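Side-chain contacts in kcn28 (Kitasatospora, PDB 6J31), which is of unknown function but has the two-domain architecture of the GT-B fold, with a C-terminal domain related to that of erythromycin biosynthesis protein CIII: residues P90-R93 with A94-E98; W131-P134 with E135-E139; R160-A163 with W164-D167; V200-R204 with F205-G209. All coordinates share one frame; numbering follows the deposited sequence.

Contact 1: residues P90-R93 with A94-E98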
loop_
_atom_site.group_PDB
_atom_site.type_symbol
_atom_site.label_atom_id
_atom_site.label_comp_id
_atom_site.label_asym_id
_atom_site.label_seq_id
_atom_site.Cartn_x
_atom_site.Cartn_y
_atom_site.Cartn_z
ATOM N N PRO A 90 -2.533 2.682 25.124
ATOM C CA PRO A 90 -1.929 3.308 26.314
ATOM C C PRO A 90 -0.638 4.044 26.006
ATOM O O PRO A 90 -0.353 5.073 26.630
ATOM C CB PRO A 90 -1.701 2.125 27.263
ATOM C CG PRO A 90 -1.676 0.929 26.392
ATOM C CD PRO A 90 -2.589 1.216 25.251
ATOM N N GLN A 91 0.161 3.541 25.065
ATOM C CA GLN A 91 1.379 4.253 24.695
ATOM C C GLN A 91 1.061 5.589 24.042
ATOM O O GLN A 91 1.680 6.606 24.371
ATOM C CB GLN A 91 2.228 3.390 23.774
ATOM C CG GLN A 91 2.682 2.109 24.423
ATOM C CD GLN A 91 3.574 1.308 23.522
ATOM O OE1 GLN A 91 4.711 1.692 23.270
ATOM N NE2 GLN A 91 3.075 0.174 23.047
ATOM N N LEU A 92 0.080 5.610 23.138
ATOM C CA LEU A 92 -0.338 6.869 22.535
ATOM C C LEU A 92 -0.905 7.813 23.584
ATOM O O LEU A 92 -0.650 9.023 23.542
ATOM C CB LEU A 92 -1.371 6.604 21.444
ATOM C CG LEU A 92 -0.890 5.883 20.189
ATOM C CD1 LEU A 92 -2.047 5.743 19.227
ATOM C CD2 LEU A 92 0.264 6.630 19.545
ATOM N N ARG A 93 -1.694 7.283 24.523
ATOM C CA ARG A 93 -2.258 8.126 25.572
ATOM C C ARG A 93 -1.159 8.762 26.409
ATOM O O ARG A 93 -1.191 9.969 26.677
ATOM C CB ARG A 93 -3.200 7.306 26.460
ATOM C CG ARG A 93 -3.968 8.125 27.502
ATOM C CD ARG A 93 -4.886 7.243 28.358
ATOM N NE ARG A 93 -5.699 6.340 27.543
ATOM C CZ ARG A 93 -6.872 6.657 26.996
ATOM N NH1 ARG A 93 -7.395 7.866 27.170
ATOM N NH2 ARG A 93 -7.523 5.755 26.273
ATOM N N ALA A 94 -0.155 7.972 26.793
ATOM C CA ALA A 94 0.932 8.492 27.618
ATOM C C ALA A 94 1.722 9.570 26.886
ATOM O O ALA A 94 2.099 10.588 27.481
ATOM C CB ALA A 94 1.847 7.346 28.050
ATOM N N ALA A 95 1.991 9.364 25.596
ATOM C CA ALA A 95 2.808 10.316 24.850
ATOM C C ALA A 95 2.098 11.656 24.665
ATOM O O ALA A 95 2.737 12.712 24.727
ATOM C CB ALA A 95 3.198 9.724 23.497
ATOM N N TYR A 96 0.785 11.642 24.428
ATOM C CA TYR A 96 0.064 12.850 24.042
ATOM C C TYR A 96 -0.792 13.446 25.151
ATOM O O TYR A 96 -1.438 14.473 24.918
ATOM C CB TYR A 96 -0.819 12.563 22.822
ATOM C CG TYR A 96 -0.051 12.424 21.528
ATOM C CD1 TYR A 96 0.455 13.541 20.876
ATOM C CD2 TYR A 96 0.180 11.175 20.967
ATOM C CE1 TYR A 96 1.157 13.420 19.694
ATOM C CE2 TYR A 96 0.882 11.043 19.789
ATOM C CZ TYR A 96 1.369 12.168 19.154
ATOM O OH TYR A 96 2.072 12.039 17.977
ATOM N N GLU A 97 -0.776 12.866 26.356
ATOM C CA GLU A 97 -1.678 13.305 27.421
ATOM C C GLU A 97 -1.523 14.789 27.716
ATOM O O GLU A 97 -2.516 15.507 27.881
ATOM C CB GLU A 97 -1.415 12.497 28.689
ATOM C CG GLU A 97 -2.190 12.967 29.907
ATOM C CD GLU A 97 -3.676 12.699 29.795
ATOM O OE1 GLU A 97 -4.051 11.549 29.483
ATOM O OE2 GLU A 97 -4.468 13.635 30.035
ATOM N N GLU A 98 -0.284 15.261 27.789
ATOM C CA GLU A 98 0.032 16.636 28.134
ATOM C C GLU A 98 0.384 17.468 26.907
ATOM O O GLU A 98 0.780 18.628 27.050
ATOM C CB GLU A 98 1.212 16.641 29.109
ATOM C CG GLU A 98 1.030 15.749 30.342
ATOM C CD GLU A 98 0.530 16.474 31.571
ATOM O OE1 GLU A 98 -0.701 16.549 31.774
ATOM O OE2 GLU A 98 1.385 16.952 32.347
HETATM O O HOH W 1 -6.334 10.641 28.951
#
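Ala94 N, Ala95 N and Tyr96 N each reach back four residues, to Pro90 O (2.9 Å), Gln91 O (3.0 Å) and Leu92 O (3.1 Å), joining the segments as one helix. One turn apart, on a partly exposed flank beside helix 112-120, the side chains of Arg93 and Glu97 run alongside each other in the same direction with their flat ends nearly coplanar, yet Arg93 NH1 stays 5.5 Å from Glu97 OE1. A water spans this gap. It donates to Glu97 OE1 at 2.5 Å and lies at the guanidinium edge, where Arg93 NH1 gives it a weak bond at 3.5 Å. The direct ionic partner of the carboxylate is Arg100, salt-bridged to Glu97 OE2.

On the buried side, Tyr96 has CG beside its backbone N (chi1 -74°), which carries the ring back along the helix. Leu92 O then sits at the ring edge, 3.5 Å from Tyr96 CD2, and Leu92 CD2 makes a looser contact with Tyr96 CE2 at 4.5 Å. The Tyr96 hydroxyl is hydrogen-bonded to Thr36, and its ring meets Phe104 edge-to-face. This is the amphipathic last part of helix 74-96, with one face against the parallel sheet of a Rossmann-like domain.

Contact 2: residues W131-P134 with E135-E139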
loop_
_atom_site.group_PDB
_atom_site.type_symbol
_atom_site.label_atom_id
_atom_site.label_comp_id
_atom_site.label_asym_id
_atom_site.label_seq_id
_atom_site.Cartn_x
_atom_site.Cartn_y
_atom_site.Cartn_z
ATOM N N TRP A 131 -7.178 0.711 -1.329
ATOM C CA TRP A 131 -8.612 0.925 -1.440
ATOM C C TRP A 131 -9.327 0.523 -0.154
ATOM O O TRP A 131 -8.844 -0.303 0.626
ATOM C CB TRP A 131 -9.188 0.159 -2.632
ATOM C CG TRP A 131 -8.756 -1.275 -2.789
ATOM C CD1 TRP A 131 -7.712 -1.736 -3.540
ATOM C CD2 TRP A 131 -9.379 -2.439 -2.218
ATOM N NE1 TRP A 131 -7.638 -3.106 -3.463
ATOM C CE2 TRP A 131 -8.648 -3.562 -2.659
ATOM C CE3 TRP A 131 -10.477 -2.638 -1.372
ATOM C CZ2 TRP A 131 -8.978 -4.864 -2.283
ATOM C CZ3 TRP A 131 -10.805 -3.935 -1.000
ATOM C CH2 TRP A 131 -10.056 -5.029 -1.456
ATOM N N VAL A 132 -10.476 1.146 0.077
ATOM C CA VAL A 132 -11.240 0.939 1.289
ATOM C C VAL A 132 -12.373 -0.043 1.012
ATOM O O VAL A 132 -12.677 -0.373 -0.131
ATOM C CB VAL A 132 -11.786 2.273 1.852
ATOM C CG1 VAL A 132 -10.640 3.216 2.196
ATOM C CG2 VAL A 132 -12.744 2.915 0.853
ATOM N N MET A 133 -13.015 -0.515 2.078
ATOM C CA MET A 133 -14.115 -1.467 1.965
ATOM C C MET A 133 -15.411 -0.736 2.264
ATOM O O MET A 133 -15.715 -0.471 3.437
ATOM C CB MET A 133 -13.932 -2.636 2.932
ATOM C CG MET A 133 -13.211 -2.258 4.206
ATOM S SD MET A 133 -11.682 -3.188 4.369
ATOM C CE MET A 133 -11.905 -4.332 3.028
ATOM N N PRO A 134 -16.209 -0.393 1.258
ATOM C CA PRO A 134 -17.431 0.365 1.531
ATOM C C PRO A 134 -18.446 -0.470 2.291
ATOM O O PRO A 134 -18.375 -1.700 2.351
ATOM C CB PRO A 134 -17.946 0.723 0.132
ATOM C CG PRO A 134 -17.392 -0.346 -0.754
ATOM C CD PRO A 134 -16.054 -0.713 -0.172
ATOM N N GLU A 135 -19.413 0.233 2.874
ATOM C CA GLU A 135 -20.481 -0.392 3.643
ATOM C C GLU A 135 -21.433 -1.145 2.719
ATOM O O GLU A 135 -22.653 -0.968 2.789
ATOM C CB GLU A 135 -21.227 0.658 4.467
ATOM C CG GLU A 135 -20.473 1.962 4.687
ATOM C CD GLU A 135 -20.595 2.907 3.505
ATOM O OE1 GLU A 135 -21.352 2.581 2.564
ATOM O OE2 GLU A 135 -19.932 3.966 3.514
ATOM N N LYS A 136 -20.873 -1.965 1.839
ATOM C CA LYS A 136 -21.616 -2.840 0.944
ATOM C C LYS A 136 -20.675 -3.984 0.606
ATOM O O LYS A 136 -21.107 -5.102 0.316
ATOM C CB LYS A 136 -22.108 -2.070 -0.281
ATOM C CG LYS A 136 -23.580 -1.673 -0.170
ATOM C CD LYS A 136 -23.982 -0.646 -1.215
ATOM C CE LYS A 136 -23.820 0.770 -0.661
ATOM N NZ LYS A 136 -24.498 1.808 -1.494
ATOM N N TYR A 137 -19.374 -3.683 0.627
ATOM C CA TYR A 137 -18.359 -4.731 0.601
ATOM C C TYR A 137 -18.467 -5.610 1.840
ATOM O O TYR A 137 -18.259 -6.827 1.776
ATOM C CB TYR A 137 -16.965 -4.103 0.515
ATOM C CG TYR A 137 -15.801 -5.081 0.568
ATOM C CD1 TYR A 137 -15.322 -5.557 1.787
ATOM C CD2 TYR A 137 -15.158 -5.498 -0.590
ATOM C CE1 TYR A 137 -14.264 -6.441 1.849
ATOM C CE2 TYR A 137 -14.088 -6.381 -0.536
ATOM C CZ TYR A 137 -13.645 -6.846 0.687
ATOM O OH TYR A 137 -12.585 -7.723 0.750
ATOM N N ARG A 138 -18.760 -4.998 2.989
ATOM C CA ARG A 138 -18.807 -5.742 4.240
ATOM C C ARG A 138 -19.951 -6.755 4.264
ATOM O O ARG A 138 -19.792 -7.853 4.809
ATOM C CB ARG A 138 -18.897 -4.762 5.411
ATOM C CG ARG A 138 -17.553 -4.099 5.734
ATOM C CD ARG A 138 -17.687 -2.853 6.603
ATOM N NE ARG A 138 -17.889 -3.202 8.008
ATOM C CZ ARG A 138 -18.404 -2.386 8.924
ATOM N NH1 ARG A 138 -18.721 -1.139 8.608
ATOM N NH2 ARG A 138 -18.555 -2.804 10.173
ATOM N N GLU A 139 -21.107 -6.419 3.677
ATOM C CA GLU A 139 -22.216 -7.377 3.654
ATOM C C GLU A 139 -21.867 -8.633 2.862
ATOM O O GLU A 139 -22.317 -9.731 3.208
ATOM C CB GLU A 139 -23.502 -6.746 3.121
ATOM C CG GLU A 139 -24.230 -5.878 4.138
ATOM C CD GLU A 139 -25.499 -5.259 3.581
ATOM O OE1 GLU A 139 -26.132 -5.897 2.713
ATOM O OE2 GLU A 139 -25.875 -4.151 4.020
#
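Met133 and Tyr137 form the apolar centre: the methyl carbon Met133 CE lies 3.4 Å from Tyr137 CE1, and Met133 CB comes equally close to Tyr137 CD1. Bends at chi2 and chi3 bring Met133 CE back to the same CD1-CE1 side of the ring that CB already touches. Trp131 approaches on the other side of the phenol, by CE2, directing the edge of its six-membered ring toward the Tyr137 face in an offset edge-to-face pair, with centroids 6.0 Å apart and planes at 61°. The closest atoms of this pair are Trp131 CZ3 and Tyr137 CE2, at 4.1 Å. At the root of the tyrosine, Pro134 CD packs on Tyr137 CB at 3.6 Å.

The backbone grip is modest. Pro134 O receives weak bonds from Tyr137 N (2.8 Å, strongly bent) and from Arg138 N (3.4 Å), where the chain starts to coil. Farther out, the polar ends turn to other partners: Tyr137 OH bonds to the backbone of the bound peptide, Trp131 NE1 to Asn330, and Arg138 forms a salt bridge with Asp177. Met133 lies about 5 Å from the bound (2E,2'E)-3,3'-(1,2-phenylene)di(prop-2-enoic acid). Trp131, Met133, Tyr137 and Arg138 thus border the bound peptide where the loop after strand 124-128 enters helix 137-140, with Pro134 resting on Val200 of the loop before strand 205-207 and Trp131 reaching helix 327-336.

Contact 3: residues R160-A163 with W164-D167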
loop_
_atom_site.group_PDB
_atom_site.type_symbol
_atom_site.label_atom_id
_atom_site.label_comp_id
_atom_site.label_asym_id
_atom_site.label_seq_id
_atom_site.Cartn_x
_atom_site.Cartn_y
_atom_site.Cartn_z
ATOM N N ARG A 160 -13.156 -10.300 22.900
ATOM C CA ARG A 160 -12.060 -9.495 23.423
ATOM C C ARG A 160 -12.025 -8.130 22.751
ATOM O O ARG A 160 -11.735 -7.115 23.396
ATOM C CB ARG A 160 -10.735 -10.229 23.232
ATOM C CG ARG A 160 -9.546 -9.549 23.872
ATOM C CD ARG A 160 -8.365 -10.492 23.966
ATOM N NE ARG A 160 -7.703 -10.684 22.681
ATOM C CZ ARG A 160 -6.463 -10.287 22.413
ATOM N NH1 ARG A 160 -5.759 -9.643 23.335
ATOM N NH2 ARG A 160 -5.934 -10.513 21.216
ATOM N N PHE A 161 -12.313 -8.092 21.449
ATOM C CA PHE A 161 -12.352 -6.830 20.723
ATOM C C PHE A 161 -13.427 -5.909 21.297
ATOM O O PHE A 161 -13.171 -4.731 21.570
ATOM C CB PHE A 161 -12.583 -7.122 19.237
ATOM C CG PHE A 161 -12.023 -6.081 18.308
ATOM C CD1 PHE A 161 -12.040 -4.739 18.643
ATOM C CD2 PHE A 161 -11.451 -6.461 17.102
ATOM C CE1 PHE A 161 -11.517 -3.790 17.788
ATOM C CE2 PHE A 161 -10.922 -5.516 16.240
ATOM C CZ PHE A 161 -10.954 -4.178 16.584
ATOM N N ASP A 162 -14.635 -6.442 21.510
ATOM C CA ASP A 162 -15.707 -5.630 22.080
ATOM C C ASP A 162 -15.362 -5.169 23.487
ATOM O O ASP A 162 -15.701 -4.048 23.882
ATOM C CB ASP A 162 -17.028 -6.398 22.088
ATOM C CG ASP A 162 -17.593 -6.588 20.700
ATOM O OD1 ASP A 162 -17.132 -5.886 19.776
ATOM O OD2 ASP A 162 -18.516 -7.412 20.538
ATOM N N ALA A 163 -14.707 -6.030 24.266
ATOM C CA ALA A 163 -14.306 -5.644 25.613
ATOM C C ALA A 163 -13.277 -4.522 25.585
ATOM O O ALA A 163 -13.305 -3.624 26.437
ATOM C CB ALA A 163 -13.756 -6.850 26.357
ATOM N N TRP A 164 -12.348 -4.564 24.627
ATOM C CA TRP A 164 -11.366 -3.490 24.514
ATOM C C TRP A 164 -12.038 -2.160 24.189
ATOM O O TRP A 164 -11.666 -1.121 24.744
ATOM C CB TRP A 164 -10.312 -3.842 23.466
ATOM C CG TRP A 164 -9.346 -2.729 23.222
ATOM C CD1 TRP A 164 -8.437 -2.230 24.103
ATOM C CD2 TRP A 164 -9.184 -1.984 22.009
ATOM N NE1 TRP A 164 -7.723 -1.216 23.519
ATOM C CE2 TRP A 164 -8.161 -1.046 22.233
ATOM C CE3 TRP A 164 -9.798 -2.026 20.757
ATOM C CZ2 TRP A 164 -7.745 -0.147 21.253
ATOM C CZ3 TRP A 164 -9.390 -1.133 19.786
ATOM C CH2 TRP A 164 -8.370 -0.207 20.037
ATOM N N LEU A 165 -13.048 -2.174 23.312
ATOM C CA LEU A 165 -13.788 -0.946 23.023
ATOM C C LEU A 165 -14.478 -0.421 24.275
ATOM O O LEU A 165 -14.408 0.775 24.581
ATOM C CB LEU A 165 -14.822 -1.174 21.914
ATOM C CG LEU A 165 -14.486 -1.178 20.416
ATOM C CD1 LEU A 165 -13.047 -1.514 20.140
ATOM C CD2 LEU A 165 -15.403 -2.136 19.668
ATOM N N GLU A 166 -15.158 -1.305 25.009
ATOM C CA GLU A 166 -15.844 -0.883 26.226
ATOM C C GLU A 166 -14.856 -0.405 27.281
ATOM O O GLU A 166 -15.082 0.624 27.927
ATOM C CB GLU A 166 -16.719 -2.021 26.746
ATOM C CG GLU A 166 -17.829 -2.379 25.765
ATOM C CD GLU A 166 -18.767 -3.451 26.277
ATOM O OE1 GLU A 166 -18.445 -4.089 27.302
ATOM O OE2 GLU A 166 -19.824 -3.661 25.642
ATOM N N ASP A 167 -13.754 -1.133 27.467
ATOM C CA ASP A 167 -12.753 -0.707 28.439
ATOM C C ASP A 167 -12.090 0.605 28.038
ATOM O O ASP A 167 -11.640 1.356 28.909
ATOM C CB ASP A 167 -11.696 -1.792 28.623
ATOM C CG ASP A 167 -10.921 -1.627 29.911
ATOM O OD1 ASP A 167 -11.555 -1.497 30.977
ATOM O OD2 ASP A 167 -9.673 -1.611 29.854
#
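Trp164 meets Phe161 on one face of helix 152-167, a regular alpha-helix whose buried side carries an aromatic-aliphatic cluster formed at i to i+3 and i+4 spacing. The two aromatics lie side by side, pointing the same way. Phe161 CE1 arrives at the edge of the indole, near its plane, 3.9 Å from Trp164 CE3. Chi1 of 175° swings the indole away from its backbone N, and it packs on Ala85 and Val86 of helix 74-96 and on Val115 of helix 112-120.

Leu165 follows, its N bonded to Phe161 O at 3.1 Å. Its branch CD1 sits in the plane of the phenyl ring, at the edge, 3.6 Å from Phe161 CE1; the same methyl is 3.5 Å from Phe161 O. The ring is therefore met by two neighbours of the next turn, and Phe161 also packs on Leu82 and on a modified side chain of the bound peptide. The other branch, Leu165 CD2, passes Asp162 OD1 at 4.1 Å.

Glu166 belongs to the outer surface. Its CG rides over the carbonyl end of the preceding turn, 3.3 Å from Asp162 O, and its extended chain carries the carboxylate outward, leaving Glu166 OE2 6.5 Å from Asp162 OD2. At Asp167 the final turn closes with a short, nearly straight bond from Asp167 N to Ala163 O, 2.7 Å long with 165° at the hydrogen.

Contact 4: residues V200-R204 with F205-G209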
loop_
_atom_site.group_PDB
_atom_site.type_symbol
_atom_site.label_atom_id
_atom_site.label_comp_id
_atom_site.label_asym_id
_atom_site.label_seq_id
_atom_site.Cartn_x
_atom_site.Cartn_y
_atom_site.Cartn_z
ATOM N N VAL A 200 -18.904 3.695 -2.174
ATOM C CA VAL A 200 -18.083 4.462 -1.246
ATOM C C VAL A 200 -18.706 5.844 -1.112
ATOM O O VAL A 200 -18.884 6.555 -2.106
ATOM C CB VAL A 200 -16.627 4.552 -1.722
ATOM C CG1 VAL A 200 -15.816 5.376 -0.747
ATOM C CG2 VAL A 200 -16.030 3.168 -1.878
ATOM N N ASP A 201 -19.062 6.210 0.115
ATOM C CA ASP A 201 -19.667 7.508 0.386
ATOM C C ASP A 201 -18.564 8.559 0.409
ATOM O O ASP A 201 -17.761 8.609 1.348
ATOM C CB ASP A 201 -20.436 7.456 1.701
ATOM C CG ASP A 201 -21.037 8.789 2.081
ATOM O OD1 ASP A 201 -21.131 9.676 1.208
ATOM O OD2 ASP A 201 -21.435 8.938 3.254
ATOM N N GLU A 202 -18.518 9.399 -0.625
ATOM C CA GLU A 202 -17.443 10.373 -0.749
ATOM C C GLU A 202 -17.665 11.602 0.120
ATOM O O GLU A 202 -16.828 12.511 0.113
ATOM C CB GLU A 202 -17.249 10.752 -2.223
ATOM C CG GLU A 202 -16.552 9.630 -3.001
ATOM C CD GLU A 202 -16.249 9.956 -4.462
ATOM O OE1 GLU A 202 -15.674 11.031 -4.749
ATOM O OE2 GLU A 202 -16.570 9.110 -5.327
ATOM N N LYS A 203 -18.770 11.650 0.863
ATOM C CA LYS A 203 -18.874 12.586 1.975
ATOM C C LYS A 203 -17.899 12.214 3.076
ATOM O O LYS A 203 -17.409 13.085 3.801
ATOM C CB LYS A 203 -20.299 12.574 2.522
ATOM C CG LYS A 203 -21.317 13.336 1.700
ATOM C CD LYS A 203 -22.634 13.362 2.441
ATOM C CE LYS A 203 -23.089 11.935 2.705
ATOM N NZ LYS A 203 -24.277 11.870 3.597
ATOM N N ARG A 204 -17.608 10.922 3.202
ATOM C CA ARG A 204 -16.735 10.355 4.217
ATOM C C ARG A 204 -15.339 10.029 3.699
ATOM O O ARG A 204 -14.352 10.319 4.379
ATOM C CB ARG A 204 -17.388 9.092 4.788
ATOM C CG ARG A 204 -16.656 8.458 5.936
ATOM C CD ARG A 204 -17.340 7.163 6.351
ATOM N NE ARG A 204 -18.716 7.386 6.781
ATOM C CZ ARG A 204 -19.066 7.681 8.027
ATOM N NH1 ARG A 204 -18.141 7.797 8.970
ATOM N NH2 ARG A 204 -20.342 7.866 8.332
ATOM N N PHE A 205 -15.233 9.429 2.515
ATOM C CA PHE A 205 -13.961 9.031 1.925
ATOM C C PHE A 205 -13.629 9.968 0.770
ATOM O O PHE A 205 -14.492 10.254 -0.064
ATOM C CB PHE A 205 -14.014 7.586 1.410
ATOM C CG PHE A 205 -14.284 6.548 2.476
ATOM C CD1 PHE A 205 -13.237 5.938 3.150
ATOM C CD2 PHE A 205 -15.578 6.157 2.772
ATOM C CE1 PHE A 205 -13.476 4.978 4.118
ATOM C CE2 PHE A 205 -15.830 5.194 3.739
ATOM C CZ PHE A 205 -14.778 4.603 4.413
ATOM N N THR A 206 -12.388 10.445 0.716
ATOM C CA THR A 206 -11.917 11.267 -0.394
ATOM C C THR A 206 -10.825 10.517 -1.141
ATOM O O THR A 206 -9.813 10.137 -0.546
ATOM C CB THR A 206 -11.393 12.620 0.087
ATOM O OG1 THR A 206 -12.457 13.365 0.686
ATOM C CG2 THR A 206 -10.829 13.416 -1.083
ATOM N N PHE A 207 -11.022 10.322 -2.444
ATOM C CA PHE A 207 -10.013 9.677 -3.278
ATOM C C PHE A 207 -8.961 10.712 -3.648
ATOM O O PHE A 207 -9.236 11.653 -4.400
ATOM C CB PHE A 207 -10.651 9.051 -4.514
ATOM C CG PHE A 207 -11.573 7.909 -4.195
ATOM C CD1 PHE A 207 -11.069 6.724 -3.685
ATOM C CD2 PHE A 207 -12.939 8.016 -4.406
ATOM C CE1 PHE A 207 -11.906 5.671 -3.384
ATOM C CE2 PHE A 207 -13.785 6.963 -4.111
ATOM C CZ PHE A 207 -13.269 5.788 -3.600
ATOM N N ILE A 208 -7.759 10.549 -3.104
ATOM C CA ILE A 208 -6.710 11.551 -3.241
ATOM C C ILE A 208 -5.761 11.168 -4.368
ATOM O O ILE A 208 -5.184 12.036 -5.034
ATOM C CB ILE A 208 -5.960 11.724 -1.904
ATOM C CG1 ILE A 208 -6.887 12.352 -0.866
ATOM C CG2 ILE A 208 -4.705 12.572 -2.068
ATOM C CD1 ILE A 208 -7.196 13.810 -1.130
ATOM N N GLY A 209 -5.610 9.872 -4.606
ATOM C CA GLY A 209 -4.530 9.393 -5.430
ATOM C C GLY A 209 -3.245 9.418 -4.630
ATOM O O GLY A 209 -3.236 9.763 -3.444
HETATM O O HOH W 2 -13.327 11.655 -3.811
HETATM O O HOH W 3 -14.666 13.595 -1.624
#
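Asp201 O holds two consecutive backbone N-H groups at once, that of Phe205 at 2.9 Å from its N and that of Arg204 at 3.0 Å from its N. The bond from Phe205 is nearly straight (167° at the hydrogen) and lies in the carbonyl plane. The same aspartate also binds through its side chain: Lys203 N donates to Asp201 OD1 at 3.1 Å from above the carboxylate plane, an Asx turn. Backbone and side chain of one residue thereby fix the tight bend, and within it Glu202 CA makes a CA-H...O contact with Phe205 O.

The bend delivers the chain into strand 205-207, the outermost strand at one end of the seven-stranded parallel sheet of a Rossmann-like domain, next to strand 185-187. Val200 CG1 fits against both aromatic side chains of this strand, touching Phe205 CB at 3.6 Å and Phe207 CZ at 3.8 Å. Arg204 runs alongside Phe205, with its CG over one face of the ring and its CD 3.6 Å from Phe205 CE2, before its guanidinium bonds to Pro182 O.

Glu202 is extended beyond CG and crosses Phe207 at about a right angle. Its OE2, which is salt-bridged to Arg191, lies in the plane of the phenyl ring at the edge, 3.7 Å from Phe207 CE2. A water bonded to Glu202 OE1 at 2.6 Å also accepts from Phe207 N, and a second water links Glu202 O with Thr206 OG1.

Contacts 1 and 3 are each helical, contact 1 in the last turns of a helix kinked at Pro90, with one face buried and the other carrying charged or small residues; both helices pack on helix 112-120, and both contacts lie far from the centre of the chain. Contacts 2 and 4 are irregular chain entering a helix and an edge strand respectively, closer to the middle. These two touch directly, through Pro134 and Val132 against Val200 and Phe205. The chemistry follows: i to i+4 backbone bonds unite the helical pair, whereas in the loops single carbonyl oxygens gather several donors. Contact 2 has the most extensive contact with the bound peptide, four of its residues reaching it; contact 3 meets it through Phe161.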